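Local coordinates for protein D-glycero-D-manno-heptose 1-phosphate kinase (Bacteroides thetaiotaomicron, PDB 3K85) that probably phosphorylates a sugar 1-phosphate, D-glycero-D-manno-heptose 1-phosphate, at the expense of ATP, as a member of the GHMP kinase family, at residues A41-E46 with L124-E129; I53-Y58 with K64-M69. One frame throughout, in Å; residues are numbered along the deposited sequence.

Both contacts belong to the same mixed beta sheet, but they use it differently. Contact 1 is core packing: strand 39-47 lays one face against helix 115-131, all four touching residues are buried, and no hydrogen bond crosses. Contact 2 lies within the sheet itself, where strands 52-57 and 62-67 form a hairpin held by backbone hydrogen bonds; it is partly buried, with isoleucines and Tyr66 toward helix 79-91 and Glu54 and Ser65 on the opposite face. Strand 99-105 lies between the two, pairing with strand 39-47 on one side and with strand 52-57 on the other. The contact centres are about 15 Å apart and their nearest atoms about 7 Å apart, so the contacts do not touch.

Contact 1: residues A41-E46 with L124-E129; sequences AYCTIE and LKAFIE
Ile45 and Ala126 bring a strand and a helix together in the alpha/beta N-terminal half of the GHMP kinase fold, where helix 115-131 lies against one face of the mixed sheet. The axes of the two short segments pass 8.3 Å apart at an angle of 32°, a spacing that lets the alanine methyl meet the strand's side chains directly. Cys43 and Ile45, two residues apart on the strand, both turn toward the helix, and the methyl of Ala126 enters the shallow hollow between them. It lies 3.7 Å from Cys43 SG on one flank. On the other it meets Ile45 CD1 at 3.5 Å, a pair tighter than usual van der Waals contact, with Ile45 CG1 a little farther off. The sulfur of Cys43 is anti to its own backbone N (chi1 167°), which carries it out to the alanine.

Ile45 supplies the longer bump. Its extended CG1-CD1 arm reaches past Ala126 to the next residue of the helix, Phe127, whose side chain leaves the backbone obliquely and brings its ring back toward the strand; the two side chains cross at about a right angle. Nothing polar joins the two segments, and the contact is van der Waals and CH-pi. Ile101 of the neighbouring strand 99-105 touches both Cys43 and Ile45, while Ser6 of strand 4-15 touches Cys43 and Ala126. The ring receives Ile45 as a CH-pi contact: CD1 stands over its centre, 4.0 Å from the centroid and only 10° off the ring normal.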
loop_
_atom_site.group_PDB
_atom_site.type_symbol
_atom_site.label_atom_id
_atom_site.label_comp_id
_atom_site.label_asym_id
_atom_site.label_seq_id
_atom_site.Cartn_x
_atom_site.Cartn_y
_atom_site.Cartn_z
ATOM N N ALA A 41 15.550 16.534 4.695
ATOM C CA ALA A 41 15.559 17.773 5.457
ATOM C C ALA A 41 15.912 17.242 6.837
ATOM O O ALA A 41 15.339 16.245 7.280
ATOM C CB ALA A 41 14.162 18.411 5.478
ATOM N N TYR A 42 16.855 17.867 7.523
ATOM C CA TYR A 42 17.223 17.362 8.837
ATOM C C TYR A 42 17.030 18.468 9.830
ATOM O O TYR A 42 17.051 19.634 9.479
ATOM C CB TYR A 42 18.689 16.913 8.881
ATOM C CG TYR A 42 19.109 16.029 7.726
ATOM C CD1 TYR A 42 19.377 14.662 7.910
ATOM C CD2 TYR A 42 19.267 16.563 6.453
ATOM C CE1 TYR A 42 19.802 13.859 6.833
ATOM C CE2 TYR A 42 19.682 15.774 5.381
ATOM C CZ TYR A 42 19.948 14.430 5.569
ATOM O OH TYR A 42 20.329 13.678 4.473
ATOM N N CYS A 43 16.848 18.094 11.082
ATOM C CA CYS A 43 16.660 19.072 12.122
ATOM C C CYS A 43 17.006 18.431 13.445
ATOM O O CYS A 43 16.679 17.271 13.682
ATOM C CB CYS A 43 15.203 19.557 12.139
ATOM S SG CYS A 43 14.747 20.513 13.621
ATOM N N THR A 44 17.723 19.155 14.290
ATOM C CA THR A 44 18.011 18.629 15.607
ATOM C C THR A 44 17.663 19.730 16.579
ATOM O O THR A 44 17.920 20.908 16.320
ATOM C CB THR A 44 19.477 18.176 15.782
ATOM O OG1 THR A 44 19.961 18.634 17.050
ATOM C CG2 THR A 44 20.345 18.690 14.657
ATOM N N ILE A 45 17.016 19.342 17.668
ATOM C CA ILE A 45 16.604 20.286 18.687
ATOM C C ILE A 45 17.107 19.803 20.041
ATOM O O ILE A 45 16.891 18.659 20.433
ATOM C CB ILE A 45 15.054 20.433 18.718
ATOM C CG1 ILE A 45 14.568 21.047 17.408
ATOM C CG2 ILE A 45 14.625 21.317 19.888
ATOM C CD1 ILE A 45 13.062 21.240 17.338
ATOM N N GLU A 46 17.804 20.681 20.742
ATOM C CA GLU A 46 18.322 20.345 22.052
ATOM C C GLU A 46 17.874 21.408 23.039
ATOM O O GLU A 46 18.111 22.601 22.833
ATOM C CB GLU A 46 19.854 20.235 22.007
ATOM C CG GLU A 46 20.551 21.317 21.201
ATOM C CD GLU A 46 22.040 21.037 21.005
ATOM O OE1 GLU A 46 22.764 20.903 22.024
ATOM O OE2 GLU A 46 22.483 20.954 19.833
ATOM N N LEU A 124 8.358 19.972 12.415
ATOM C CA LEU A 124 7.221 19.524 13.223
ATOM C C LEU A 124 7.563 18.220 13.932
ATOM O O LEU A 124 7.308 18.047 15.130
ATOM C CB LEU A 124 5.991 19.320 12.337
ATOM C CG LEU A 124 5.043 20.519 12.315
ATOM C CD1 LEU A 124 4.000 20.358 11.225
ATOM C CD2 LEU A 124 4.385 20.646 13.681
ATOM N N LYS A 125 8.153 17.297 13.181
ATOM C CA LYS A 125 8.533 16.019 13.742
ATOM C C LYS A 125 9.500 16.189 14.906
ATOM O O LYS A 125 9.392 15.481 15.917
ATOM C CB LYS A 125 9.139 15.119 12.665
ATOM C CG LYS A 125 8.208 14.002 12.213
ATOM C CD LYS A 125 7.829 13.118 13.405
ATOM C CE LYS A 125 7.088 11.868 12.973
ATOM N NZ LYS A 125 5.956 12.209 12.073
ATOM N N ALA A 126 10.440 17.126 14.791
ATOM C CA ALA A 126 11.379 17.327 15.889
ATOM C C ALA A 126 10.596 17.794 17.107
ATOM O O ALA A 126 10.791 17.273 18.200
ATOM C CB ALA A 126 12.438 18.351 15.515
ATOM N N PHE A 127 9.698 18.764 16.919
ATOM C CA PHE A 127 8.888 19.258 18.035
ATOM C C PHE A 127 8.006 18.152 18.620
ATOM O O PHE A 127 7.926 18.003 19.847
ATOM C CB PHE A 127 8.025 20.460 17.606
ATOM C CG PHE A 127 8.761 21.779 17.648
ATOM C CD1 PHE A 127 9.033 22.403 18.864
ATOM C CD2 PHE A 127 9.215 22.381 16.475
ATOM C CE1 PHE A 127 9.745 23.609 18.907
ATOM C CE2 PHE A 127 9.926 23.576 16.510
ATOM C CZ PHE A 127 10.190 24.191 17.731
ATOM N N ILE A 128 7.362 17.370 17.755
ATOM C CA ILE A 128 6.507 16.278 18.227
ATOM C C ILE A 128 7.319 15.308 19.090
ATOM O O ILE A 128 6.905 14.940 20.193
ATOM C CB ILE A 128 5.892 15.502 17.043
ATOM C CG1 ILE A 128 4.999 16.437 16.223
ATOM C CG2 ILE A 128 5.131 14.282 17.560
ATOM C CD1 ILE A 128 4.512 15.852 14.906
ATOM N N GLU A 129 8.478 14.896 18.582
ATOM C CA GLU A 129 9.371 13.993 19.310
ATOM C C GLU A 129 9.791 14.665 20.623
ATOM O O GLU A 129 9.747 14.071 21.702
ATOM C CB GLU A 129 10.612 13.719 18.453
ATOM C CG GLU A 129 11.556 12.679 19.007
ATOM C CD GLU A 129 10.892 11.332 19.179
ATOM O OE1 GLU A 129 10.153 10.909 18.260
ATOM O OE2 GLU A 129 11.119 10.693 20.233
#

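Contact 2: residues I53-Y58 with K64-M69; sequences IEINAY and KSYLSM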
loop_
_atom_site.group_PDB
_atom_site.type_symbol
_atom_site.label_atom_id
_atom_site.label_comp_id
_atom_site.label_asym_id
_atom_site.label_seq_id
_atom_site.Cartn_x
_atom_site.Cartn_y
_atom_site.Cartn_z
ATOM N N ILE A 53 16.963 31.263 22.518
ATOM C CA ILE A 53 16.510 30.390 21.449
ATOM C C ILE A 53 17.426 30.664 20.273
ATOM O O ILE A 53 17.316 31.685 19.596
ATOM C CB ILE A 53 15.051 30.661 21.056
ATOM C CG1 ILE A 53 14.751 29.992 19.715
ATOM C CG2 ILE A 53 14.792 32.153 21.008
ATOM C CD1 ILE A 53 13.350 30.235 19.210
ATOM N N GLU A 54 18.340 29.731 20.047
ATOM C CA GLU A 54 19.326 29.849 18.990
ATOM C C GLU A 54 18.938 29.110 17.720
ATOM O O GLU A 54 18.637 27.918 17.749
ATOM C CB GLU A 54 20.660 29.329 19.515
ATOM C CG GLU A 54 21.020 29.913 20.870
ATOM C CD GLU A 54 22.303 29.338 21.437
ATOM O OE1 GLU A 54 23.353 29.452 20.762
ATOM O OE2 GLU A 54 22.261 28.777 22.558
ATOM N N ILE A 55 18.961 29.829 16.604
ATOM C CA ILE A 55 18.617 29.269 15.303
ATOM C C ILE A 55 19.799 29.204 14.323
ATOM O O ILE A 55 20.410 30.220 13.991
ATOM C CB ILE A 55 17.480 30.085 14.668
ATOM C CG1 ILE A 55 16.198 29.877 15.482
ATOM C CG2 ILE A 55 17.300 29.699 13.210
ATOM C CD1 ILE A 55 15.046 30.765 15.062
ATOM N N ASN A 56 20.123 27.997 13.872
ATOM C CA ASN A 56 21.204 27.809 12.915
ATOM C C ASN A 56 20.628 27.026 11.733
ATOM O O ASN A 56 20.754 25.806 11.660
ATOM C CB ASN A 56 22.365 27.056 13.573
ATOM C CG ASN A 56 23.530 26.845 12.628
ATOM O OD1 ASN A 56 23.637 27.515 11.603
ATOM N ND2 ASN A 56 24.414 25.913 12.968
ATOM N N ALA A 57 19.980 27.747 10.818
ATOM C CA ALA A 57 19.343 27.150 9.655
ATOM C C ALA A 57 20.083 27.379 8.339
ATOM O O ALA A 57 19.933 28.415 7.698
ATOM C CB ALA A 57 17.921 27.676 9.538
ATOM N N TYR A 58 20.863 26.389 7.928
ATOM C CA TYR A 58 21.615 26.481 6.690
ATOM C C TYR A 58 20.695 26.633 5.473
ATOM O O TYR A 58 21.108 27.153 4.430
ATOM C CB TYR A 58 22.504 25.235 6.543
ATOM C CG TYR A 58 23.518 25.105 7.660
ATOM C CD1 TYR A 58 24.821 25.582 7.510
ATOM C CD2 TYR A 58 23.151 24.581 8.894
ATOM C CE1 TYR A 58 25.732 25.539 8.569
ATOM C CE2 TYR A 58 24.044 24.538 9.955
ATOM C CZ TYR A 58 25.335 25.020 9.790
ATOM O OH TYR A 58 26.207 25.000 10.858
ATOM N N LYS A 64 20.891 33.289 13.989
ATOM C CA LYS A 64 20.660 34.302 15.011
ATOM C C LYS A 64 20.158 33.758 16.334
ATOM O O LYS A 64 19.540 32.698 16.398
ATOM C CB LYS A 64 19.661 35.341 14.501
ATOM C CG LYS A 64 20.182 36.178 13.361
ATOM C CD LYS A 64 19.132 37.164 12.872
ATOM C CE LYS A 64 19.735 38.169 11.899
ATOM N NZ LYS A 64 20.410 37.500 10.746
ATOM N N SER A 65 20.433 34.508 17.392
ATOM C CA SER A 65 20.009 34.156 18.732
ATOM C C SER A 65 18.880 35.137 19.051
ATOM O O SER A 65 18.921 36.284 18.609
ATOM C CB SER A 65 21.177 34.337 19.701
ATOM O OG SER A 65 20.862 33.862 20.995
ATOM N N TYR A 66 17.864 34.682 19.782
ATOM C CA TYR A 66 16.726 35.525 20.157
ATOM C C TYR A 66 16.373 35.278 21.613
ATOM O O TYR A 66 16.650 34.208 22.162
ATOM C CB TYR A 66 15.497 35.200 19.313
ATOM C CG TYR A 66 15.633 35.490 17.842
ATOM C CD1 TYR A 66 15.354 36.754 17.327
ATOM C CD2 TYR A 66 16.022 34.489 16.954
ATOM C CE1 TYR A 66 15.452 37.012 15.960
ATOM C CE2 TYR A 66 16.124 34.734 15.588
ATOM C CZ TYR A 66 15.838 35.994 15.096
ATOM O OH TYR A 66 15.938 36.225 13.740
ATOM N N LEU A 67 15.755 36.274 22.239
ATOM C CA LEU A 67 15.352 36.150 23.631
ATOM C C LEU A 67 14.141 35.208 23.661
ATOM O O LEU A 67 13.180 35.392 22.909
ATOM C CB LEU A 67 14.985 37.529 24.177
ATOM C CG LEU A 67 15.705 38.683 23.467
ATOM C CD1 LEU A 67 15.231 40.009 24.047
ATOM C CD2 LEU A 67 17.216 38.540 23.612
ATOM N N SER A 68 14.206 34.194 24.516
ATOM C CA SER A 68 13.135 33.204 24.639
ATOM C C SER A 68 11.763 33.854 24.852
ATOM O O SER A 68 11.517 34.472 25.889
ATOM C CB SER A 68 13.459 32.251 25.794
ATOM O OG SER A 68 12.517 31.203 25.890
HETATM N N MSE A 69 10.881 33.706 23.863
HETATM C CA MSE A 69 9.531 34.279 23.911
HETATM C C MSE A 69 8.444 33.225 23.693
HETATM O O MSE A 69 8.744 32.060 23.452
HETATM C CB MSE A 69 9.379 35.340 22.824
HETATM C CG MSE A 69 10.428 36.424 22.846
HETATM SE SE MSE A 69 10.031 37.728 21.494
HETATM C CE MSE A 69 11.594 37.491 20.346
#
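An antiparallel pairing of neighbouring strands, 52-57 with 62-67, makes up the hairpin at one margin of the mixed sheet, where strand 52-57 also runs parallel to strand 99-105. Ile53 and Tyr66 form a hydrogen-bonded pair. Ile53 N reaches Tyr66 O at 3.0 Å, in the plane of that carbonyl, whereas the return bond from Tyr66 N to Ile53 O is 3.1 Å long and comes from above the acceptor's plane, 38° out of it. The straightest link is the one from Ile55 N to Lys64 O, 2.9 Å with 168° at the hydrogen; the return bond from Lys64 N to Ile55 O is weak. Next to the Ile53-Tyr66 pair, Glu54 and Ser65 form a non-hydrogen-bonded pair, their CA atoms 4.4 Å apart.

The two faces differ in chemistry. On one, Ile53, Ile55 and Tyr66 gather; Lys64 also leaves from this face, but its chain leads away. Ile53 CG1 lies anti to the backbone N (chi1 165°), which leaves CG2 between N and the carbonyl carbon, turned to Tyr66, 3.6 Å from its CB. Out on the ring itself, Ile55 CD1 comes 4.1 Å from Tyr66 CE2, the two side chains crossing at a slant. The tyrosine hydroxyl continues to a hydrogen bond with Lys82 of helix 79-91. On the other face, Glu54 CG comes only to 4.0 Å from Ser65 OG, a loose contact. After Leu67 the chain bends across the end of the pairing, bringing Ser68 N within 4.1 Å of Ile53 CG2; the serine hydroxyl bonds to Lys97 O. With Ile55 resting on Ile81 of helix 79-91, this antiparallel beta hairpin extends the sheet of the N-terminal domain, of the ribosomal S5 clan, beyond strand 99-105.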